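Local coordinates for methyltransferase domain-containing protein (Pyrococcus horikoshii, PDB 1VE3), which binds S-adenosylmethionine as a dimer and probably transfers its methyl group to a substrate that has not been identified, at residues S165-D170 and R174-E179; F138-T143 and T197-L202; T14-Q19 and K81-N86. One frame throughout, in Å; residues are numbered along the deposited sequence.

Contact 1. Residues S165-D170 and R174-E179; sequences SKVIPD and RTVVIE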
loop_
_atom_site.group_PDB
_atom_site.type_symbol
_atom_site.label_atom_id
_atom_site.label_comp_id
_atom_site.label_asym_id
_atom_site.label_seq_id
_atom_site.Cartn_x
_atom_site.Cartn_y
_atom_site.Cartn_z
ATOM N N SER A 165 21.995 -8.067 0.302
ATOM C CA SER A 165 23.289 -8.609 -0.075
ATOM C C SER A 165 23.665 -9.903 0.636
ATOM O O SER A 165 24.256 -10.793 0.026
ATOM C CB SER A 165 24.383 -7.561 0.159
ATOM O OG SER A 165 24.433 -7.145 1.513
ATOM N N LYS A 166 23.320 -10.025 1.915
ATOM C CA LYS A 166 23.679 -11.230 2.653
ATOM C C LYS A 166 22.671 -11.646 3.727
ATOM O O LYS A 166 21.915 -10.820 4.243
ATOM C CB LYS A 166 25.061 -11.031 3.284
ATOM C CG LYS A 166 25.768 -12.310 3.702
ATOM C CD LYS A 166 27.188 -12.013 4.166
ATOM C CE LYS A 166 27.957 -13.288 4.477
ATOM N NZ LYS A 166 29.362 -12.999 4.898
ATOM N N VAL A 167 22.668 -12.936 4.050
ATOM C CA VAL A 167 21.782 -13.495 5.070
ATOM C C VAL A 167 22.588 -14.447 5.952
ATOM O O VAL A 167 22.887 -15.575 5.556
ATOM C CB VAL A 167 20.611 -14.278 4.440
ATOM C CG1 VAL A 167 19.732 -14.861 5.530
ATOM C CG2 VAL A 167 19.795 -13.367 3.552
ATOM N N ILE A 168 22.930 -13.986 7.151
ATOM C CA ILE A 168 23.714 -14.783 8.081
ATOM C C ILE A 168 22.872 -15.271 9.245
ATOM O O ILE A 168 22.624 -14.544 10.212
ATOM C CB ILE A 168 24.893 -13.975 8.624
ATOM C CG1 ILE A 168 25.715 -13.440 7.456
ATOM C CG2 ILE A 168 25.751 -14.844 9.529
ATOM C CD1 ILE A 168 26.820 -12.502 7.873
ATOM N N PRO A 169 22.421 -16.519 9.162
ATOM C CA PRO A 169 21.604 -17.062 10.238
ATOM C C PRO A 169 22.427 -17.539 11.438
ATOM O O PRO A 169 23.637 -17.370 11.500
ATOM C CB PRO A 169 20.929 -18.252 9.582
ATOM C CG PRO A 169 22.017 -18.774 8.706
ATOM C CD PRO A 169 22.594 -17.513 8.085
ATOM N N ASP A 170 21.676 -18.116 12.393
ATOM C CA ASP A 170 22.359 -18.633 13.563
ATOM C C ASP A 170 21.272 -19.231 14.435
ATOM O O ASP A 170 20.856 -18.661 15.435
ATOM C CB ASP A 170 23.041 -17.480 14.302
ATOM C CG ASP A 170 23.363 -17.912 15.725
ATOM O OD1 ASP A 170 23.122 -19.078 16.038
ATOM O OD2 ASP A 170 23.854 -17.091 16.495
ATOM N N ARG A 174 18.716 -18.643 17.342
ATOM C CA ARG A 174 17.401 -18.276 16.836
ATOM C C ARG A 174 17.380 -16.819 16.359
ATOM O O ARG A 174 16.422 -16.088 16.607
ATOM C CB ARG A 174 16.347 -18.471 17.929
ATOM C CG ARG A 174 16.329 -19.857 18.549
ATOM C CD ARG A 174 15.339 -19.902 19.701
ATOM N NE ARG A 174 13.982 -19.607 19.250
ATOM C CZ ARG A 174 13.125 -20.516 18.795
ATOM N NH1 ARG A 174 13.471 -21.797 18.733
ATOM N NH2 ARG A 174 11.920 -20.142 18.390
ATOM N N THR A 175 18.446 -16.396 15.688
ATOM C CA THR A 175 18.529 -15.032 15.174
ATOM C C THR A 175 19.153 -15.056 13.792
ATOM O O THR A 175 19.691 -16.076 13.361
ATOM C CB THR A 175 19.406 -14.117 16.062
ATOM O OG1 THR A 175 20.770 -14.546 15.985
ATOM C CG2 THR A 175 18.939 -14.156 17.519
ATOM N N VAL A 176 19.092 -13.926 13.099
ATOM C CA VAL A 176 19.661 -13.839 11.764
ATOM C C VAL A 176 20.037 -12.403 11.427
ATOM O O VAL A 176 19.348 -11.455 11.817
ATOM C CB VAL A 176 18.667 -14.357 10.694
ATOM C CG1 VAL A 176 17.453 -13.454 10.634
ATOM C CG2 VAL A 176 19.345 -14.420 9.338
ATOM N N VAL A 177 21.144 -12.258 10.707
ATOM C CA VAL A 177 21.631 -10.960 10.281
ATOM C C VAL A 177 21.381 -10.823 8.788
ATOM O O VAL A 177 21.814 -11.665 8.003
ATOM C CB VAL A 177 23.148 -10.815 10.526
ATOM C CG1 VAL A 177 23.617 -9.445 10.069
ATOM C CG2 VAL A 177 23.462 -11.021 11.994
ATOM N N ILE A 178 20.660 -9.776 8.404
ATOM C CA ILE A 178 20.380 -9.519 6.998
ATOM C C ILE A 178 21.031 -8.194 6.622
ATOM O O ILE A 178 20.797 -7.173 7.266
ATOM C CB ILE A 178 18.863 -9.420 6.714
ATOM C CG1 ILE A 178 18.200 -10.778 6.937
ATOM C CG2 ILE A 178 18.631 -8.953 5.277
ATOM C CD1 ILE A 178 16.706 -10.765 6.704
ATOM N N GLU A 179 21.866 -8.224 5.592
ATOM C CA GLU A 179 22.549 -7.023 5.129
ATOM C C GLU A 179 21.844 -6.483 3.893
ATOM O O GLU A 179 21.494 -7.243 2.989
ATOM C CB GLU A 179 24.006 -7.345 4.794
ATOM C CG GLU A 179 24.793 -6.168 4.250
ATOM C CD GLU A 179 26.177 -6.568 3.773
ATOM O OE1 GLU A 179 26.902 -5.689 3.268
ATOM O OE2 GLU A 179 26.538 -7.758 3.902
#
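I168 and V177 face each other at the middle of this contact and trade two backbone hydrogen bonds. I168 N meets V177 O at 2.7 Å, and the return bond runs from V177 N to I168 O at 2.8 Å. K166 O receives E179 N at 2.9 Å. Between these pairs the CA hydrogen of I178 also points at K166 O, a second, weaker approach to the same acceptor.

The side chains of V167, P169, V176 and I178 share one face. There, with CG1 between the backbone N and the carbonyl carbon (chi1 65°), V176 has CG2 anti to N, which carries that methyl across the gap to within 3.4 Å of I168 O and 3.9 Å of V167 CG1. The other face carries I168 against V177, their CB atoms 4.1 Å apart, and D170 alongside T175.

This is an antiparallel beta hairpin, its strands running at 170° to each other, and it carries a classic beta bulge at its open end. S165 and K166 both face E179, so E179 O takes a good bond from S165 N at 2.9 Å and weak ones from K166 N and S165 OG. At the turn, D170 O gathers weak bonds from R174 N and T175 N.

Further out, V176 and I178 bond through their backbones to strand 188-192, making 175-179 the central strand of a three-stranded sheet. I178 packs on L152 and I164, and P169 on L149. E173, within the turn, hydrogen-bonds T175 OG1, while the cation of R174 lies against the W194 ring.

Contact 2. Residues F138-T143 and T197-L202; sequences FIMYFT and TGVELL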
loop_
_atom_site.group_PDB
_atom_site.type_symbol
_atom_site.label_atom_id
_atom_site.label_comp_id
_atom_site.label_asym_id
_atom_site.label_seq_id
_atom_site.Cartn_x
_atom_site.Cartn_y
_atom_site.Cartn_z
ATOM N N PHE A 138 -7.178 -12.014 21.580
ATOM C CA PHE A 138 -5.805 -11.643 21.253
ATOM C C PHE A 138 -5.644 -11.996 19.781
ATOM O O PHE A 138 -5.782 -13.154 19.410
ATOM C CB PHE A 138 -4.813 -12.473 22.076
ATOM C CG PHE A 138 -3.358 -12.211 21.743
ATOM C CD1 PHE A 138 -2.430 -13.247 21.784
ATOM C CD2 PHE A 138 -2.915 -10.931 21.416
ATOM C CE1 PHE A 138 -1.077 -13.013 21.503
ATOM C CE2 PHE A 138 -1.571 -10.687 21.136
ATOM C CZ PHE A 138 -0.650 -11.730 21.179
ATOM N N ILE A 139 -5.358 -11.006 18.943
ATOM C CA ILE A 139 -5.196 -11.258 17.516
ATOM C C ILE A 139 -3.814 -10.842 17.024
ATOM O O ILE A 139 -3.491 -9.651 17.014
ATOM C CB ILE A 139 -6.264 -10.493 16.703
ATOM C CG1 ILE A 139 -7.656 -11.009 17.070
ATOM C CG2 ILE A 139 -6.001 -10.650 15.207
ATOM C CD1 ILE A 139 -8.788 -10.235 16.426
HETATM N N MSE A 140 -2.995 -11.810 16.618
HETATM C CA MSE A 140 -1.669 -11.468 16.129
HETATM C C MSE A 140 -1.370 -11.980 14.721
HETATM O O MSE A 140 -1.914 -12.986 14.262
HETATM C CB MSE A 140 -0.572 -11.914 17.129
HETATM C CG MSE A 140 -0.048 -13.344 17.046
HETATM SE SE MSE A 140 1.633 -13.582 18.096
HETATM C CE MSE A 140 2.896 -13.363 16.671
ATOM N N TYR A 141 -0.524 -11.236 14.025
ATOM C CA TYR A 141 -0.123 -11.583 12.676
ATOM C C TYR A 141 1.388 -11.625 12.693
ATOM O O TYR A 141 2.039 -10.687 13.162
ATOM C CB TYR A 141 -0.601 -10.527 11.678
ATOM C CG TYR A 141 -0.018 -10.715 10.296
ATOM C CD1 TYR A 141 -0.508 -11.696 9.431
ATOM C CD2 TYR A 141 1.041 -9.925 9.860
ATOM C CE1 TYR A 141 0.050 -11.878 8.165
ATOM C CE2 TYR A 141 1.603 -10.099 8.602
ATOM C CZ TYR A 141 1.108 -11.072 7.760
ATOM O OH TYR A 141 1.689 -11.244 6.521
ATOM N N PHE A 142 1.952 -12.720 12.207
ATOM C CA PHE A 142 3.398 -12.852 12.192
ATOM C C PHE A 142 3.835 -13.666 10.999
ATOM O O PHE A 142 3.028 -14.337 10.347
ATOM C CB PHE A 142 3.910 -13.517 13.482
ATOM C CG PHE A 142 3.487 -14.956 13.642
ATOM C CD1 PHE A 142 2.187 -15.280 14.032
ATOM C CD2 PHE A 142 4.381 -15.988 13.377
ATOM C CE1 PHE A 142 1.784 -16.613 14.151
ATOM C CE2 PHE A 142 3.988 -17.319 13.492
ATOM C CZ PHE A 142 2.686 -17.634 13.879
ATOM N N THR A 143 5.128 -13.608 10.723
ATOM C CA THR A 143 5.688 -14.335 9.606
ATOM C C THR A 143 6.615 -15.415 10.139
ATOM O O THR A 143 7.422 -15.162 11.033
ATOM C CB THR A 143 6.466 -13.376 8.677
ATOM O OG1 THR A 143 5.554 -12.402 8.158
ATOM C CG2 THR A 143 7.111 -14.130 7.519
ATOM N N THR A 197 5.659 -23.012 14.859
ATOM C CA THR A 197 5.654 -23.966 15.972
ATOM C C THR A 197 6.176 -23.369 17.278
ATOM O O THR A 197 5.713 -23.733 18.358
ATOM C CB THR A 197 6.502 -25.230 15.659
ATOM O OG1 THR A 197 5.926 -25.940 14.557
ATOM C CG2 THR A 197 6.543 -26.154 16.871
ATOM N N GLY A 198 7.138 -22.454 17.184
ATOM C CA GLY A 198 7.678 -21.842 18.383
ATOM C C GLY A 198 6.721 -20.819 18.972
ATOM O O GLY A 198 6.536 -20.744 20.189
ATOM N N VAL A 199 6.110 -20.025 18.100
ATOM C CA VAL A 199 5.168 -19.006 18.530
ATOM C C VAL A 199 3.983 -19.649 19.243
ATOM O O VAL A 199 3.630 -19.266 20.357
ATOM C CB VAL A 199 4.645 -18.184 17.326
ATOM C CG1 VAL A 199 3.560 -17.208 17.786
ATOM C CG2 VAL A 199 5.812 -17.428 16.673
ATOM N N GLU A 200 3.385 -20.641 18.594
ATOM C CA GLU A 200 2.226 -21.333 19.143
ATOM C C GLU A 200 2.506 -22.049 20.457
ATOM O O GLU A 200 1.642 -22.089 21.329
ATOM C CB GLU A 200 1.678 -22.327 18.126
ATOM C CG GLU A 200 0.342 -21.883 17.529
ATOM C CD GLU A 200 0.211 -22.213 16.051
ATOM O OE1 GLU A 200 0.394 -23.400 15.688
ATOM O OE2 GLU A 200 -0.085 -21.273 15.274
ATOM N N LEU A 201 3.543 -22.770 20.636
ATOM C CA LEU A 201 4.037 -23.310 21.933
ATOM C C LEU A 201 3.970 -22.331 23.148
ATOM O O LEU A 201 3.532 -22.679 24.237
ATOM C CB LEU A 201 5.475 -23.790 21.733
ATOM C CG LEU A 201 6.015 -24.548 22.949
ATOM C CD1 LEU A 201 5.094 -25.689 23.381
ATOM C CD2 LEU A 201 7.386 -25.178 22.695
ATOM N N LEU A 202 4.432 -21.093 22.893
ATOM C CA LEU A 202 4.460 -20.147 23.991
ATOM C C LEU A 202 3.025 -19.710 24.130
ATOM O O LEU A 202 2.581 -19.439 25.247
ATOM C CB LEU A 202 5.385 -19.013 23.678
ATOM C CG LEU A 202 6.891 -19.305 23.758
ATOM C CD1 LEU A 202 7.687 -18.027 23.495
ATOM C CD2 LEU A 202 7.235 -19.846 25.139
#
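F142 presents one face of its ring to V199, whose forked side chain comes from the opposite direction and settles on it. Branch CG1 is a CH-pi donor, 4.2 Å from the ring centroid and 16° off the normal, displaced from the centre toward CZ. The second branch, CG2, hangs past the rim, 3.7 Å from F142 CE2. With its CG1 anti to the backbone N (chi1 175°), V199 leads that branch over the ring and onward to a second neighbour, M140.

M140, present as selenomethionine, meets V199 tip to tip, CE lying 4.1 Å from V199 CG1. A turn about the CG–SE bond (chi3 -97°) brings CE near the CG end of the F142 ring, just beyond its rim and on the side that V199 covers.

F142 and M140 are two positions apart on strand 136-143 and so project from the same face of the sheet. That sheet has strand order 3-2-1-4-5-7-6 with the seventh strand antiparallel, the hallmark of the class I methyltransferase fold, and V199 brings helix 196-203 down onto its fifth strand. I113 touches both M140 and F142, and F125 of helix 118-131 also packs on M140.

No hydrogen bond crosses between strand and helix here. All three touching residues are buried and apolar, so the attachment rests on dispersion, CH-pi contact and exclusion of water, and depends on shape rather than on bond direction.

Contact 3. Residues T14-Q19 and K81-N86; sequences TDINSQ and KSRESN. With SAM (S-adenosylmethionine), chain C.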
loop_
_atom_site.group_PDB
_atom_site.type_symbol
_atom_site.label_atom_id
_atom_site.label_comp_id
_atom_site.label_asym_id
_atom_site.label_seq_id
_atom_site.Cartn_x
_atom_site.Cartn_y
_atom_site.Cartn_z
ATOM N N THR A 14 6.541 2.753 8.685
ATOM C CA THR A 14 6.619 4.126 9.166
ATOM C C THR A 14 5.869 5.174 8.360
ATOM O O THR A 14 5.596 6.250 8.874
ATOM C CB THR A 14 8.087 4.569 9.305
ATOM O OG1 THR A 14 8.771 4.363 8.060
ATOM C CG2 THR A 14 8.776 3.757 10.391
ATOM N N ASP A 15 5.519 4.860 7.116
ATOM C CA ASP A 15 4.801 5.810 6.268
ATOM C C ASP A 15 3.399 5.306 5.943
ATOM O O ASP A 15 3.182 4.637 4.931
ATOM C CB ASP A 15 5.583 6.055 4.973
ATOM C CG ASP A 15 4.938 7.109 4.091
ATOM O OD1 ASP A 15 3.828 7.578 4.417
ATOM O OD2 ASP A 15 5.550 7.464 3.067
ATOM N N ILE A 16 2.450 5.656 6.807
ATOM C CA ILE A 16 1.058 5.237 6.677
ATOM C C ILE A 16 0.431 5.496 5.316
ATOM O O ILE A 16 -0.522 4.820 4.944
ATOM C CB ILE A 16 0.171 5.900 7.772
ATOM C CG1 ILE A 16 0.623 5.430 9.160
ATOM C CG2 ILE A 16 -1.290 5.522 7.571
ATOM C CD1 ILE A 16 -0.155 6.056 10.310
ATOM N N ASN A 17 0.954 6.458 4.564
ATOM C CA ASN A 17 0.389 6.739 3.243
ATOM C C ASN A 17 1.146 6.092 2.081
ATOM O O ASN A 17 0.758 6.249 0.922
ATOM C CB ASN A 17 0.284 8.247 3.018
ATOM C CG ASN A 17 -0.780 8.887 3.887
ATOM O OD1 ASN A 17 -1.943 8.479 3.865
ATOM N ND2 ASN A 17 -0.387 9.895 4.659
ATOM N N SER A 18 2.215 5.358 2.383
ATOM C CA SER A 18 2.973 4.689 1.333
ATOM C C SER A 18 2.171 3.508 0.806
ATOM O O SER A 18 1.266 3.005 1.484
ATOM C CB SER A 18 4.310 4.176 1.867
ATOM O OG SER A 18 4.129 3.092 2.767
ATOM N N GLN A 19 2.502 3.068 -0.406
ATOM C CA GLN A 19 1.819 1.930 -1.003
ATOM C C GLN A 19 2.157 0.676 -0.191
ATOM O O GLN A 19 1.321 -0.213 -0.037
ATOM C CB GLN A 19 2.248 1.745 -2.467
ATOM C CG GLN A 19 1.905 2.919 -3.390
ATOM C CD GLN A 19 2.259 2.663 -4.856
ATOM O OE1 GLN A 19 2.975 1.715 -5.187
ATOM N NE2 GLN A 19 1.763 3.521 -5.737
ATOM N N LYS A 81 -3.213 13.758 14.529
ATOM C CA LYS A 81 -3.566 15.168 14.449
ATOM C C LYS A 81 -4.106 15.473 13.054
ATOM O O LYS A 81 -5.214 15.990 12.905
ATOM C CB LYS A 81 -2.336 16.033 14.739
ATOM C CG LYS A 81 -2.646 17.481 15.077
ATOM C CD LYS A 81 -1.369 18.247 15.400
ATOM C CE LYS A 81 -1.658 19.649 15.930
ATOM N NZ LYS A 81 -2.433 20.480 14.968
ATOM N N SER A 82 -3.324 15.131 12.033
ATOM C CA SER A 82 -3.723 15.377 10.653
ATOM C C SER A 82 -5.010 14.651 10.276
ATOM O O SER A 82 -5.775 15.132 9.442
ATOM C CB SER A 82 -2.603 14.968 9.692
ATOM O OG SER A 82 -2.323 13.587 9.789
ATOM N N ARG A 83 -5.252 13.495 10.884
ATOM C CA ARG A 83 -6.467 12.745 10.590
ATOM C C ARG A 83 -7.562 13.047 11.600
ATOM O O ARG A 83 -8.656 12.493 11.516
ATOM C CB ARG A 83 -6.190 11.237 10.574
ATOM C CG ARG A 83 -5.352 10.773 9.395
ATOM C CD ARG A 83 -5.450 9.274 9.214
ATOM N NE ARG A 83 -4.733 8.823 8.027
ATOM C CZ ARG A 83 -4.720 7.564 7.599
ATOM N NH1 ARG A 83 -5.392 6.634 8.264
ATOM N NH2 ARG A 83 -4.029 7.236 6.516
ATOM N N GLU A 84 -7.267 13.935 12.546
ATOM C CA GLU A 84 -8.235 14.294 13.577
ATOM C C GLU A 84 -8.777 13.023 14.223
ATOM O O GLU A 84 -9.971 12.739 14.178
ATOM C CB GLU A 84 -9.365 15.128 12.962
ATOM C CG GLU A 84 -8.951 16.569 12.683
ATOM C CD GLU A 84 -9.962 17.337 11.849
ATOM O OE1 GLU A 84 -9.863 18.585 11.807
ATOM O OE2 GLU A 84 -10.842 16.698 11.230
ATOM N N SER A 85 -7.865 12.268 14.825
ATOM C CA SER A 85 -8.181 11.008 15.481
ATOM C C SER A 85 -8.155 11.144 16.997
ATOM O O SER A 85 -7.398 11.948 17.548
ATOM C CB SER A 85 -7.169 9.942 15.048
ATOM O OG SER A 85 -7.425 8.698 15.672
ATOM N N ASN A 86 -8.983 10.345 17.666
ATOM C CA ASN A 86 -9.062 10.355 19.122
ATOM C C ASN A 86 -8.302 9.184 19.739
ATOM O O ASN A 86 -8.432 8.908 20.933
ATOM C CB ASN A 86 -10.523 10.313 19.573
ATOM C CG ASN A 86 -11.279 11.571 19.210
ATOM O OD1 ASN A 86 -10.908 12.672 19.622
ATOM N ND2 ASN A 86 -12.346 11.417 18.434
HETATM N N SAM C . -3.974 3.357 -16.866
HETATM C CA SAM C . -5.137 2.565 -16.374
HETATM C C SAM C . -6.373 2.908 -17.201
HETATM O O SAM C . -7.155 1.994 -17.496
HETATM O OXT SAM C . -6.496 4.132 -17.518
HETATM C CB SAM C . -5.379 2.937 -14.946
HETATM C CG SAM C . -6.053 1.909 -14.182
HETATM S SD SAM C . -6.367 2.346 -12.424
HETATM C CE SAM C . -7.369 3.694 -12.451
HETATM C "C5'" SAM C . -4.739 2.669 -11.731
HETATM C "C4'" SAM C . -3.662 1.467 -11.775
HETATM O "O4'" SAM C . -2.401 1.927 -11.176
HETATM C "C3'" SAM C . -4.032 0.282 -10.896
HETATM O "O3'" SAM C . -4.273 -0.723 -12.000
HETATM C "C2'" SAM C . -2.839 -0.210 -10.150
HETATM O "O2'" SAM C . -2.510 -1.555 -9.999
HETATM C "C1'" SAM C . -1.748 0.745 -10.764
HETATM N N9 SAM C . -0.663 1.045 -9.821
HETATM C C8 SAM C . -0.663 1.531 -8.513
HETATM N N7 SAM C . 0.536 1.669 -8.001
HETATM C C5 SAM C . 1.374 1.263 -8.992
HETATM C C6 SAM C . 2.827 1.152 -9.116
HETATM N N6 SAM C . 3.663 1.486 -8.119
HETATM N N1 SAM C . 3.386 0.678 -10.323
HETATM C C2 SAM C . 2.566 0.326 -11.364
HETATM N N3 SAM C . 1.205 0.390 -11.352
HETATM C C4 SAM C . 0.655 0.868 -10.137
HETATM O O HOH W 1 -3.345 4.365 5.704
#
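The R83 guanidinium is met at its edge, near its own plane, by N17 OD1 and by a water, while I16 CG2 approaches it obliquely. N17 OD1 stands 3.6 Å from R83 NH2, with amide and guanidinium planes 45° apart; the two side chains run antiparallel past one another and no direct hydrogen bond joins them. I16 puts its CG2 methyl 3.4 Å from R83 NH2. The polar link is the water, which accepts from R83 NH2 at 3.1 Å and donates to I16 O at 3.0 Å. R83 spans the distance by staying extended from CG to NE (chi3 176°), and its NE forms a salt bridge with E173 of the second subunit.

The loop that receives R83 is held by its own bonds. S18 N to D15 O closes a type I turn from D15 to S18, and S18 OG adds a second bond to the same oxygen, at 2.8 Å in the carbonyl plane. D15 OD1 accepts N17 N as an Asx turn, met from above the carboxylate plane. S18 is also the N-cap of helix 19-34, its OG capping the backbone N of Y21. On the other side of the contact, a Schellman motif at E84 ends helix 70-82 just beyond R83.

Q19, opening helix 19-34, reaches an S-adenosylmethionine seated in the second subunit, whose D67, D93 and A94 hydrogen-bond it. Q19 OE1 accepts from SAM N6 at 3.0 Å (153° at the hydrogen), while Q19 NE2 donates to H115 O of that subunit, a pairing consistent with the modelled orientation of the amide. An amide oxygen set against the exocyclic amine is consistent with recognition of adenine across the dimer interface, while R83 joins this loop through one water and the second subunit through a salt bridge.

Overall arrangement
Within one chain the three contacts stand apart: centres lie about 21 Å (contacts 1 and 2), 27 Å (2 and 3) and 32 Å (1 and 3) from one another, and none touches another. Contacts 2 and 3 fall on opposite sides of the chain's centre, and the hairpin of contact 1 lies, along the sequence, between the strand and helix that contact 2 joins. The dimer brings distant parts together: E173, in the contact 1 turn of one subunit, forms a salt bridge with R83 of the other. Contact 3 alone reaches S-adenosylmethionine directly, Q19 bonding the molecule seated in the second subunit; the side chains of M140 and I178 are about 10 and 13 Å from a bound one.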